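Local coordinates for protein carboxylic ester hydrolase (Aspergillus niger, PDB 7K4O) that probably hydrolyses the ester bonds of tannins as a secreted fungal serine esterase of the tannase family, with gallic acid, a tannin hydrolysis product, bound in this crystal, at residues S47-S52 with G475-T480; K410-H415 with A483-W488; T497-V502 with N511-A516. One frame throughout, in Å; residues are numbered along the deposited sequence. Where two conformers were deposited one is given.

How the interactions relate
All three contacts surround the run from strand 476-477 through helix 481-491 to the hairpin 498-514. Interactions 2 and 3 are buried, interaction 1 only partly; interaction 2 is apolar, without hydrogen bonds between its segments, because the helix lies on the large mixed sheet. Interactions 1 and 3 meet sugar through side-chain amides, while Phe-49 and Phe-477 pair in interaction 1, and Leu-498, Ala-500 and Leu-514 lie on the other hairpin face in interaction 3. Strands 476-477 and 498-502 are neighbours in a small antiparallel sheet, joined by a probable hydrogen bond from Phe-477 N to Thr-501 O (2.8 Å). Phe-414 packs on Phe-49 and Pro-478, and Val-484 on Leu-498, so interaction 2 touches both others.

Interaction 1. Residues S47-S52 with G475-T480; sequences SEFYPS and GPFPQT. With MAN (alpha-D-mannopyranose), chain B; NAG (2-acetamido-2-deoxy-beta-D-glucopyranose), chain C.
The polar grip comes from Gln-479, whose CG stands anti to the backbone N (chi1 -174°) on an extended chain that carries the amide across to residues 47-52. Its NE2 donates to Ser-47 O at 3.0 Å, with the acceptor close to the amide plane, while OE1 on the other branch accepts from O4 of the mannose at 2.7 Å. A glutamine suits this place because one flat group can donate to backbone and accept from sugar. Ser-52 N donates to mannose O3 (3.0 Å), so both segments hold the same ring. Ser-47 OG accepts from Phe-49 N in an ST turn, and a water donates to both Phe-49 O and Pro-478 O.

Aromatic packing fills the inner side. Phe-477 presents its edge toward the face of Phe-49 in an offset edge-to-face pair, centroids 5.7 Å apart and planes at 63°. Glu-48 O lies near the plane of the Phe-477 ring, 3.3 Å from CD2, and has no hydrogen-bonding partner although buried. Pro-51 CG meets Thr-480 CG2 at 4.0 Å. Together they join the turn leading into strand 50-66 to the loop before helix 481-491, at a protein-glycan interface of an N-linked chain.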
loop_
_atom_site.group_PDB
_atom_site.type_symbol
_atom_site.label_atom_id
_atom_site.label_comp_id
_atom_site.label_asym_id
_atom_site.label_seq_id
_atom_site.Cartn_x
_atom_site.Cartn_y
_atom_site.Cartn_z
ATOM N N SER A 47 13.915 -8.743 4.382
ATOM C CA SER A 47 12.556 -8.173 4.240
ATOM C C SER A 47 11.792 -9.090 3.338
ATOM O O SER A 47 12.407 -9.803 2.557
ATOM C CB SER A 47 12.627 -6.739 3.647
ATOM O OG SER A 47 11.339 -6.251 3.361
ATOM N N GLU A 48 10.473 -9.029 3.342
ATOM C CA GLU A 48 9.699 -9.692 2.284
ATOM C C GLU A 48 9.786 -8.912 0.960
ATOM O O GLU A 48 9.334 -9.449 -0.043
ATOM C CB GLU A 48 8.259 -9.868 2.739
ATOM C CG GLU A 48 8.190 -10.714 4.027
ATOM C CD GLU A 48 6.847 -11.379 4.291
ATOM O OE1 GLU A 48 5.810 -10.741 4.023
ATOM O OE2 GLU A 48 6.841 -12.566 4.683
ATOM N N PHE A 49 10.307 -7.678 0.996
ATOM C CA PHE A 49 10.320 -6.791 -0.207
ATOM C C PHE A 49 11.659 -6.808 -0.961
ATOM O O PHE A 49 11.713 -6.183 -2.031
ATOM C CB PHE A 49 9.993 -5.358 0.189
ATOM C CG PHE A 49 8.593 -5.252 0.748
ATOM C CD1 PHE A 49 7.517 -5.438 -0.087
ATOM C CD2 PHE A 49 8.383 -4.918 2.073
ATOM C CE1 PHE A 49 6.215 -5.325 0.406
ATOM C CE2 PHE A 49 7.088 -4.830 2.571
ATOM C CZ PHE A 49 6.025 -5.055 1.736
ATOM N N TYR A 50 12.704 -7.386 -0.387
ATOM C CA TYR A 50 14.018 -7.479 -1.058
ATOM C C TYR A 50 14.742 -8.739 -0.603
ATOM O O TYR A 50 14.540 -9.231 0.494
ATOM C CB TYR A 50 14.837 -6.200 -0.850
ATOM C CG TYR A 50 14.925 -5.660 0.544
ATOM C CD1 TYR A 50 15.755 -6.202 1.512
ATOM C CD2 TYR A 50 14.127 -4.582 0.928
ATOM C CE1 TYR A 50 15.801 -5.686 2.791
ATOM C CE2 TYR A 50 14.227 -4.025 2.185
ATOM C CZ TYR A 50 15.046 -4.584 3.149
ATOM O OH TYR A 50 15.118 -4.081 4.430
ATOM N N PRO A 51 15.621 -9.264 -1.461
ATOM C CA PRO A 51 16.444 -10.413 -1.071
ATOM C C PRO A 51 17.374 -10.062 0.082
ATOM O O PRO A 51 17.776 -8.884 0.305
ATOM C CB PRO A 51 17.252 -10.729 -2.332
ATOM C CG PRO A 51 16.534 -10.040 -3.453
ATOM C CD PRO A 51 15.822 -8.837 -2.847
ATOM N N SER A 52 17.749 -11.100 0.847
ATOM C CA SER A 52 18.685 -10.925 1.969
ATOM C C SER A 52 20.039 -10.479 1.459
ATOM O O SER A 52 20.492 -10.922 0.380
ATOM C CB SER A 52 18.751 -12.181 2.813
ATOM O OG SER A 52 17.442 -12.389 3.367
ATOM N N GLY A 475 1.740 -19.594 -0.393
ATOM C CA GLY A 475 1.516 -18.522 -1.380
ATOM C C GLY A 475 2.844 -17.817 -1.657
ATOM O O GLY A 475 3.718 -17.776 -0.799
ATOM N N PRO A 476 2.971 -17.234 -2.848
ATOM C CA PRO A 476 4.188 -16.541 -3.252
ATOM C C PRO A 476 4.151 -15.076 -2.814
ATOM O O PRO A 476 3.137 -14.600 -2.320
ATOM C CB PRO A 476 4.105 -16.615 -4.771
ATOM C CG PRO A 476 2.634 -16.460 -5.037
ATOM C CD PRO A 476 1.962 -17.206 -3.904
ATOM N N PHE A 477 5.270 -14.376 -2.983
ATOM C CA PHE A 477 5.321 -12.938 -2.645
ATOM C C PHE A 477 6.368 -12.312 -3.536
ATOM O O PHE A 477 7.420 -12.918 -3.735
ATOM C CB PHE A 477 5.649 -12.728 -1.175
ATOM C CG PHE A 477 5.284 -11.350 -0.695
ATOM C CD1 PHE A 477 3.971 -11.029 -0.369
ATOM C CD2 PHE A 477 6.258 -10.377 -0.619
ATOM C CE1 PHE A 477 3.649 -9.725 -0.001
ATOM C CE2 PHE A 477 5.936 -9.086 -0.236
ATOM C CZ PHE A 477 4.631 -8.765 0.064
ATOM N N PRO A 478 6.120 -11.100 -4.089
ATOM C CA PRO A 478 7.104 -10.476 -4.988
ATOM C C PRO A 478 8.208 -9.821 -4.171
ATOM O O PRO A 478 8.091 -8.699 -3.710
ATOM C CB PRO A 478 6.251 -9.519 -5.816
ATOM C CG PRO A 478 5.158 -9.078 -4.822
ATOM C CD PRO A 478 4.867 -10.325 -3.982
ATOM N N GLN A 479 9.305 -10.543 -3.974
ATOM C CA GLN A 479 10.431 -10.111 -3.135
ATOM C C GLN A 479 11.510 -9.420 -3.974
ATOM O O GLN A 479 12.449 -8.878 -3.408
ATOM C CB GLN A 479 10.999 -11.329 -2.399
ATOM C CG GLN A 479 12.090 -10.987 -1.383
ATOM C CD GLN A 479 12.568 -12.241 -0.635
ATOM O OE1 GLN A 479 12.861 -13.261 -1.277
ATOM N NE2 GLN A 479 12.738 -12.133 0.676
ATOM N N THR A 480 11.366 -9.373 -5.276
ATOM C CA THR A 480 12.465 -8.948 -6.175
ATOM C C THR A 480 12.009 -7.778 -7.059
ATOM O O THR A 480 12.422 -7.663 -8.209
ATOM C CB THR A 480 12.969 -10.181 -6.953
ATOM O OG1 THR A 480 11.896 -10.795 -7.677
ATOM C CG2 THR A 480 13.713 -11.139 -6.034
HETATM C C1 MAN B . 18.080 -16.641 -1.363
HETATM C C2 MAN B . 17.852 -15.153 -0.963
HETATM C C3 MAN B . 16.466 -15.072 -0.330
HETATM C C4 MAN B . 15.361 -15.479 -1.303
HETATM C C5 MAN B . 15.698 -16.865 -1.886
HETATM C C6 MAN B . 14.907 -17.248 -3.097
HETATM O O2 MAN B . 17.888 -14.310 -2.122
HETATM O O3 MAN B . 16.395 -13.732 0.144
HETATM O O4 MAN B . 14.116 -15.548 -0.602
HETATM O O5 MAN B . 17.071 -16.971 -2.323
HETATM O O6 MAN B . 15.191 -18.688 -3.501
HETATM C C1 NAG C . 13.199 -14.154 -9.257
HETATM C C2 NAG C . 14.577 -13.564 -9.315
HETATM C C3 NAG C . 15.610 -14.686 -9.135
HETATM C C4 NAG C . 15.328 -15.445 -7.840
HETATM C C5 NAG C . 13.889 -15.941 -7.889
HETATM C C6 NAG C . 13.456 -16.673 -6.617
HETATM C C7 NAG C . 14.933 -11.591 -10.620
HETATM C C8 NAG C . 15.105 -10.838 -11.857
HETATM N N2 NAG C . 14.753 -12.916 -10.569
HETATM O O3 NAG C . 16.917 -14.096 -9.049
HETATM O O4 NAG C . 16.242 -16.577 -7.832
HETATM O O5 NAG C . 13.027 -14.808 -8.036
HETATM O O6 NAG C . 12.113 -17.046 -6.699
HETATM O O7 NAG C . 15.005 -10.918 -9.639
HETATM O O HOH W 1 9.679 -6.530 -3.827
#

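Interaction 2. Residues K410-H415 with A483-W488; sequences KVIHFH and AVMIDW. With FWN (2-[2-(2-ethoxyethoxy)ethoxy]ethanol), chain S.
Trp-488 has CG anti to the backbone N (chi1 -168°), which throws its indole from helix 481-491 toward the strand; Lys-410 has CG beside its own backbone N (chi1 -57°) and bends again at chi2, so that its aliphatic chain is laid obliquely over one face of that indole. CB sits over the six-membered ring, 3.9 Å from its centroid, as a CH-pi contact, and farther along the chain CE reaches Trp-488 NE1 at 3.5 Å. The ammonium end contributes little to the ring: NZ to the five-membered ring is a long, at most weak cation-pi approach, and NZ also makes a weak hydrogen bond to Gly-408 O. Lysine suits this partly exposed place because its methylenes can cover an aromatic face while its charge stays at the end of the chain.

Met-485 starts anti to its backbone N but bends at chi2 and chi3, which turns its methyl in toward the strand. CE comes 3.7 Å from Ile-412 CG1 and also rests against the backbone N of Ile-412, a fit that the flexible, unbranched thioether can make. Ile-412 reaches all three helix side chains through its CG1 branch: CG1 touches Trp-488 CZ3 at 3.8 Å, near the plane of the ring, and CD1 meets Val-484 CG1 at 3.8 Å. Val-411 O lies in plane at the indole edge, 3.6 Å from CZ3.

The strand and helix segments run nearly antiparallel, at 154° and 9.7 Å apart, in a helix-on-sheet packing within an alpha/beta-hydrolase-clan protein. Strand 410-416 lies between strands 205-209 and 455-460 of the large mixed sheet, Trp-488 also touches Arg-456 of the latter strand, and Leu-498 of strand 498-502 packs on both Ile-412 and Val-484.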
loop_
_atom_site.group_PDB
_atom_site.type_symbol
_atom_site.label_atom_id
_atom_site.label_comp_id
_atom_site.label_asym_id
_atom_site.label_seq_id
_atom_site.Cartn_x
_atom_site.Cartn_y
_atom_site.Cartn_z
ATOM N N LYS A 410 7.481 4.079 -15.753
ATOM C CA LYS A 410 6.943 2.709 -15.581
ATOM C C LYS A 410 6.425 2.510 -14.156
ATOM O O LYS A 410 7.032 3.025 -13.200
ATOM C CB LYS A 410 8.033 1.672 -15.858
ATOM C CG LYS A 410 8.679 1.761 -17.228
ATOM C CD LYS A 410 7.730 1.580 -18.359
ATOM C CE LYS A 410 8.431 1.156 -19.641
ATOM N NZ LYS A 410 9.226 2.263 -20.223
ATOM N N VAL A 411 5.355 1.719 -14.021
ATOM C CA VAL A 411 4.819 1.327 -12.706
ATOM C C VAL A 411 4.662 -0.185 -12.641
ATOM O O VAL A 411 4.059 -0.768 -13.569
ATOM C CB VAL A 411 3.475 2.024 -12.413
ATOM C CG1 VAL A 411 2.865 1.543 -11.112
ATOM C CG2 VAL A 411 3.625 3.543 -12.427
ATOM N N ILE A 412 5.077 -0.756 -11.535
ATOM C CA ILE A 412 4.717 -2.130 -11.080
ATOM C C ILE A 412 3.850 -1.942 -9.833
ATOM O O ILE A 412 4.319 -1.368 -8.849
ATOM C CB ILE A 412 5.954 -3.005 -10.776
ATOM C CG1 ILE A 412 6.737 -3.300 -12.043
ATOM C CG2 ILE A 412 5.526 -4.256 -10.039
ATOM C CD1 ILE A 412 8.063 -3.953 -11.793
ATOM N N HIS A 413 2.606 -2.355 -9.935
ATOM C CA HIS A 413 1.601 -2.246 -8.861
ATOM C C HIS A 413 1.190 -3.670 -8.469
ATOM O O HIS A 413 0.823 -4.454 -9.358
ATOM C CB HIS A 413 0.461 -1.416 -9.422
ATOM C CG HIS A 413 -0.706 -1.137 -8.542
ATOM N ND1 HIS A 413 -1.744 -0.366 -8.999
ATOM C CD2 HIS A 413 -1.034 -1.537 -7.296
ATOM C CE1 HIS A 413 -2.673 -0.291 -8.041
ATOM N NE2 HIS A 413 -2.280 -0.988 -6.993
ATOM N N PHE A 414 1.203 -3.965 -7.192
ATOM C CA PHE A 414 0.791 -5.314 -6.723
ATOM C C PHE A 414 -0.131 -5.195 -5.524
ATOM O O PHE A 414 -0.139 -4.193 -4.810
ATOM C CB PHE A 414 1.999 -6.202 -6.418
ATOM C CG PHE A 414 2.851 -5.740 -5.282
ATOM C CD1 PHE A 414 3.823 -4.764 -5.486
ATOM C CD2 PHE A 414 2.706 -6.293 -4.018
ATOM C CE1 PHE A 414 4.556 -4.293 -4.415
ATOM C CE2 PHE A 414 3.457 -5.833 -2.964
ATOM C CZ PHE A 414 4.406 -4.854 -3.176
ATOM N N HIS A 415 -0.904 -6.256 -5.281
ATOM C CA HIS A 415 -1.890 -6.269 -4.188
ATOM C C HIS A 415 -2.180 -7.716 -3.760
ATOM O O HIS A 415 -2.478 -8.535 -4.647
ATOM C CB HIS A 415 -3.146 -5.519 -4.651
ATOM C CG HIS A 415 -3.984 -5.011 -3.541
ATOM N ND1 HIS A 415 -4.558 -3.742 -3.594
ATOM C CD2 HIS A 415 -4.389 -5.574 -2.362
ATOM C CE1 HIS A 415 -5.253 -3.549 -2.486
ATOM N NE2 HIS A 415 -5.167 -4.640 -1.698
ATOM N N ALA A 483 14.851 -5.332 -8.489
ATOM C CA ALA A 483 15.617 -5.941 -9.601
ATOM C C ALA A 483 14.756 -5.973 -10.870
ATOM O O ALA A 483 15.290 -5.690 -11.967
ATOM C CB ALA A 483 16.114 -7.343 -9.227
ATOM N N VAL A 484 13.469 -6.316 -10.761
ATOM C CA VAL A 484 12.590 -6.412 -11.951
ATOM C C VAL A 484 12.427 -5.025 -12.571
ATOM O O VAL A 484 12.436 -4.887 -13.825
ATOM C CB VAL A 484 11.257 -7.095 -11.584
ATOM C CG1 VAL A 484 10.213 -6.954 -12.686
ATOM C CG2 VAL A 484 11.514 -8.550 -11.233
ATOM N N MET A 485 12.196 -4.011 -11.725
ATOM C CA MET A 485 12.001 -2.614 -12.207
ATOM C C MET A 485 13.290 -2.117 -12.868
ATOM O O MET A 485 13.205 -1.517 -13.939
ATOM C CB MET A 485 11.557 -1.707 -11.056
ATOM C CG MET A 485 11.287 -0.312 -11.516
ATOM S SD MET A 485 10.073 -0.110 -12.817
ATOM C CE MET A 485 8.570 -0.081 -11.817
ATOM N N ILE A 486 14.432 -2.347 -12.251
ATOM C CA ILE A 486 15.719 -1.962 -12.887
ATOM C C ILE A 486 15.820 -2.632 -14.254
ATOM O O ILE A 486 16.239 -1.962 -15.230
ATOM C CB ILE A 486 16.893 -2.321 -11.981
ATOM C CG1 ILE A 486 16.970 -1.375 -10.784
ATOM C CG2 ILE A 486 18.189 -2.304 -12.783
ATOM C CD1 ILE A 486 17.803 -1.894 -9.680
ATOM N N ASP A 487 15.548 -3.919 -14.313
ATOM C CA ASP A 487 15.656 -4.637 -15.605
ATOM C C ASP A 487 14.720 -4.027 -16.660
ATOM O O ASP A 487 15.085 -3.916 -17.850
ATOM C CB ASP A 487 15.343 -6.092 -15.367
ATOM C CG ASP A 487 16.298 -7.053 -16.055
ATOM O OD1 ASP A 487 17.331 -6.604 -16.590
ATOM O OD2 ASP A 487 15.950 -8.249 -16.054
ATOM N N TRP A 488 13.519 -3.635 -16.265
ATOM C CA TRP A 488 12.538 -3.021 -17.167
ATOM C C TRP A 488 13.069 -1.665 -17.621
ATOM O O TRP A 488 13.180 -1.399 -18.841
ATOM C CB TRP A 488 11.197 -2.930 -16.471
ATOM C CG TRP A 488 10.058 -2.590 -17.368
ATOM C CD1 TRP A 488 10.021 -2.575 -18.735
ATOM C CD2 TRP A 488 8.709 -2.315 -16.928
ATOM N NE1 TRP A 488 8.755 -2.306 -19.171
ATOM C CE2 TRP A 488 7.929 -2.160 -18.088
ATOM C CE3 TRP A 488 8.102 -2.221 -15.680
ATOM C CZ2 TRP A 488 6.553 -1.909 -18.033
ATOM C CZ3 TRP A 488 6.744 -1.959 -15.622
ATOM C CH2 TRP A 488 5.993 -1.795 -16.785
HETATM O O4 FWN S . 21.227 -5.111 -10.963
HETATM C C5 FWN S . 19.937 -5.610 -10.841
HETATM C C6 FWN S . 19.162 -5.727 -12.102
HETATM O O7 FWN S . 18.383 -6.816 -12.361
HETATM C C8 FWN S . 18.960 -7.914 -12.952
HETATM C C9 FWN S . 18.316 -9.229 -12.707
HETATM O O10 FWN S . 18.789 -10.003 -11.659
HETATM C C11 FWN S . 18.792 -11.381 -11.783
HETATM C C12 FWN S . 19.168 -12.160 -10.585
HETATM O O13 FWN S . 20.391 -11.840 -10.026
HETATM C C14 FWN S . 20.697 -12.355 -8.779
HETATM C C1 FWN S . 21.897 -11.866 -8.033
#

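Interaction 3. Residues T497-V502 with N511-A516; sequences TLNATV and NQQLCA. With NAG (2-acetamido-2-deoxy-beta-D-glucopyranose), chain C.
Strands 498-502 and 511-514 form an antiparallel beta hairpin, their segment axes 4.6 Å apart, with Leu-498/Leu-514 and Ala-500/Gln-512 as hydrogen-bonded pairs, the first joined by two N-H to O bonds of 2.9 Å and the second by a nearly straight bond from Gln-512 N and a weak one from Ala-500 N.

On the face of Asn-499, Thr-501, Asn-511 and Gln-513 the side chains are polar. Asn-499 has CG anti to its backbone N, and its OD1 accepts two bonds: from Gln-513 NE2 (2.9 Å), lying in the carbonyl plane, and from Asn-511 ND2 (3.0 Å), a donor above that plane. Gln-513, bent at chi2, curls back so that NE2 also donates to Asn-511 OD1, while its OE1 takes the hydroxyl of Thr-497 on a lone pair at 2.7 Å. Amide side chains suit this face because each offers both a donor and an acceptor, and the bonds hold the glycosylated amide in place.

Leu-498, Ala-500, Gln-512 and Leu-514 line the other face. Leu-514 CG packs on Ala-500 CB at 3.9 Å, where the small alanine lets the leucine lie close, and Pro-476 covers Ala-500, Gln-512 and Leu-514. Next to Leu-514, Cys-515 is joined to Cys-532 by a disulfide.

The sugar is fastened at two points: Asn-499 ND2 is covalently bonded to C1 of the N-acetylglucosamine, and the exocyclic hydroxyl O6, on the C5 side of the ring oxygen, accepts from Asn-511 ND2 and shares a hydrogen bond with Thr-501 OG1, each at 2.8 Å.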
loop_
_atom_site.group_PDB
_atom_site.type_symbol
_atom_site.label_atom_id
_atom_site.label_comp_id
_atom_site.label_asym_id
_atom_site.label_seq_id
_atom_site.Cartn_x
_atom_site.Cartn_y
_atom_site.Cartn_z
ATOM N N THR A 497 5.197 -11.598 -16.696
ATOM C CA THR A 497 4.723 -12.000 -15.360
ATOM C C THR A 497 5.628 -11.317 -14.339
ATOM O O THR A 497 6.790 -10.979 -14.667
ATOM C CB THR A 497 4.705 -13.521 -15.183
ATOM O OG1 THR A 497 6.033 -13.996 -15.451
ATOM C CG2 THR A 497 3.675 -14.151 -16.084
ATOM N N LEU A 498 5.153 -11.125 -13.115
ATOM C CA LEU A 498 6.000 -10.557 -12.057
ATOM C C LEU A 498 6.659 -11.686 -11.257
ATOM O O LEU A 498 5.957 -12.620 -10.827
ATOM C CB LEU A 498 5.177 -9.653 -11.140
ATOM C CG LEU A 498 5.979 -8.939 -10.046
ATOM C CD1 LEU A 498 7.027 -8.047 -10.686
ATOM C CD2 LEU A 498 5.033 -8.099 -9.171
ATOM N N ASN A 499 7.976 -11.596 -11.121
ATOM C CA ASN A 499 8.756 -12.597 -10.380
ATOM C C ASN A 499 8.240 -12.688 -8.953
ATOM O O ASN A 499 7.991 -11.634 -8.316
ATOM C CB ASN A 499 10.227 -12.203 -10.405
ATOM C CG ASN A 499 11.155 -13.374 -10.224
ATOM O OD1 ASN A 499 10.895 -14.471 -10.765
ATOM N ND2 ASN A 499 12.211 -13.120 -9.471
ATOM N N ALA A 500 8.167 -13.889 -8.382
ATOM C CA ALA A 500 7.747 -14.069 -6.987
ATOM C C ALA A 500 8.427 -15.268 -6.333
ATOM O O ALA A 500 8.986 -16.132 -7.048
ATOM C CB ALA A 500 6.254 -14.182 -6.917
ATOM N N THR A 501 8.392 -15.281 -5.022
ATOM C CA THR A 501 9.101 -16.293 -4.205
ATOM C C THR A 501 8.215 -16.736 -3.068
ATOM O O THR A 501 7.524 -15.901 -2.469
ATOM C CB THR A 501 10.434 -15.760 -3.692
ATOM O OG1 THR A 501 11.154 -15.236 -4.805
ATOM C CG2 THR A 501 11.223 -16.845 -2.996
ATOM N N VAL A 502 8.197 -18.050 -2.811
ATOM C CA VAL A 502 7.530 -18.594 -1.608
ATOM C C VAL A 502 8.472 -18.361 -0.448
ATOM O O VAL A 502 9.621 -18.829 -0.500
ATOM C CB VAL A 502 7.160 -20.080 -1.808
ATOM C CG1 VAL A 502 6.523 -20.625 -0.537
ATOM C CG2 VAL A 502 6.276 -20.247 -3.021
ATOM N N ASN A 511 10.356 -20.558 -6.685
ATOM C CA ASN A 511 9.950 -19.492 -7.614
ATOM C C ASN A 511 8.510 -19.680 -8.051
ATOM O O ASN A 511 8.065 -20.812 -8.219
ATOM C CB ASN A 511 10.870 -19.450 -8.819
ATOM C CG ASN A 511 10.573 -18.250 -9.699
ATOM O OD1 ASN A 511 9.943 -18.401 -10.747
ATOM N ND2 ASN A 511 10.969 -17.057 -9.243
ATOM N N GLN A 512 7.805 -18.568 -8.245
ATOM C CA GLN A 512 6.501 -18.508 -8.941
ATOM C C GLN A 512 6.410 -17.208 -9.734
ATOM O O GLN A 512 7.214 -16.289 -9.503
ATOM C CB GLN A 512 5.339 -18.567 -7.950
ATOM C CG GLN A 512 5.019 -19.995 -7.522
ATOM C CD GLN A 512 3.725 -20.106 -6.743
ATOM O OE1 GLN A 512 2.746 -19.407 -6.992
ATOM N NE2 GLN A 512 3.744 -20.993 -5.765
ATOM N N GLN A 513 5.530 -17.215 -10.704
ATOM C CA GLN A 513 5.256 -16.054 -11.544
ATOM C C GLN A 513 3.844 -15.543 -11.236
ATOM O O GLN A 513 2.935 -16.362 -11.044
ATOM C CB GLN A 513 5.457 -16.415 -12.995
ATOM C CG GLN A 513 6.916 -16.802 -13.335
ATOM C CD GLN A 513 7.880 -15.681 -13.002
ATOM O OE1 GLN A 513 7.645 -14.549 -13.393
ATOM N NE2 GLN A 513 8.976 -16.002 -12.324
ATOM N N LEU A 514 3.653 -14.224 -11.332
ATOM C CA LEU A 514 2.301 -13.596 -11.158
ATOM C C LEU A 514 1.805 -13.035 -12.468
ATOM O O LEU A 514 2.535 -12.309 -13.182
ATOM C CB LEU A 514 2.386 -12.522 -10.075
ATOM C CG LEU A 514 3.026 -12.862 -8.751
ATOM C CD1 LEU A 514 3.085 -11.620 -7.854
ATOM C CD2 LEU A 514 2.273 -13.967 -8.031
ATOM N N CYS A 515 0.576 -13.404 -12.852
ATOM C CA CYS A 515 -0.115 -12.918 -14.063
ATOM C C CYS A 515 -0.401 -11.411 -13.949
ATOM O O CYS A 515 -0.724 -10.939 -12.833
ATOM C CB CYS A 515 -1.443 -13.652 -14.278
ATOM S SG CYS A 515 -1.187 -15.428 -14.570
ATOM N N ALA A 516 -0.244 -10.712 -15.052
ATOM C CA ALA A 516 -0.544 -9.278 -15.209
ATOM C C ALA A 516 -2.013 -9.141 -15.543
ATOM O O ALA A 516 -2.492 -9.747 -16.522
ATOM C CB ALA A 516 0.280 -8.654 -16.300
HETATM C C1 NAG C . 13.199 -14.154 -9.257
HETATM C C2 NAG C . 14.577 -13.564 -9.315
HETATM C C3 NAG C . 15.610 -14.686 -9.135
HETATM C C4 NAG C . 15.328 -15.445 -7.840
HETATM C C5 NAG C . 13.889 -15.941 -7.889
HETATM C C6 NAG C . 13.456 -16.673 -6.617
HETATM C C7 NAG C . 14.933 -11.591 -10.620
HETATM C C8 NAG C . 15.105 -10.838 -11.857
HETATM N N2 NAG C . 14.753 -12.916 -10.569
HETATM O O3 NAG C . 16.917 -14.096 -9.049
HETATM O O4 NAG C . 16.242 -16.577 -7.832
HETATM O O5 NAG C . 13.027 -14.808 -8.036
HETATM O O6 NAG C . 12.113 -17.046 -6.699
HETATM O O7 NAG C . 15.005 -10.918 -9.639
#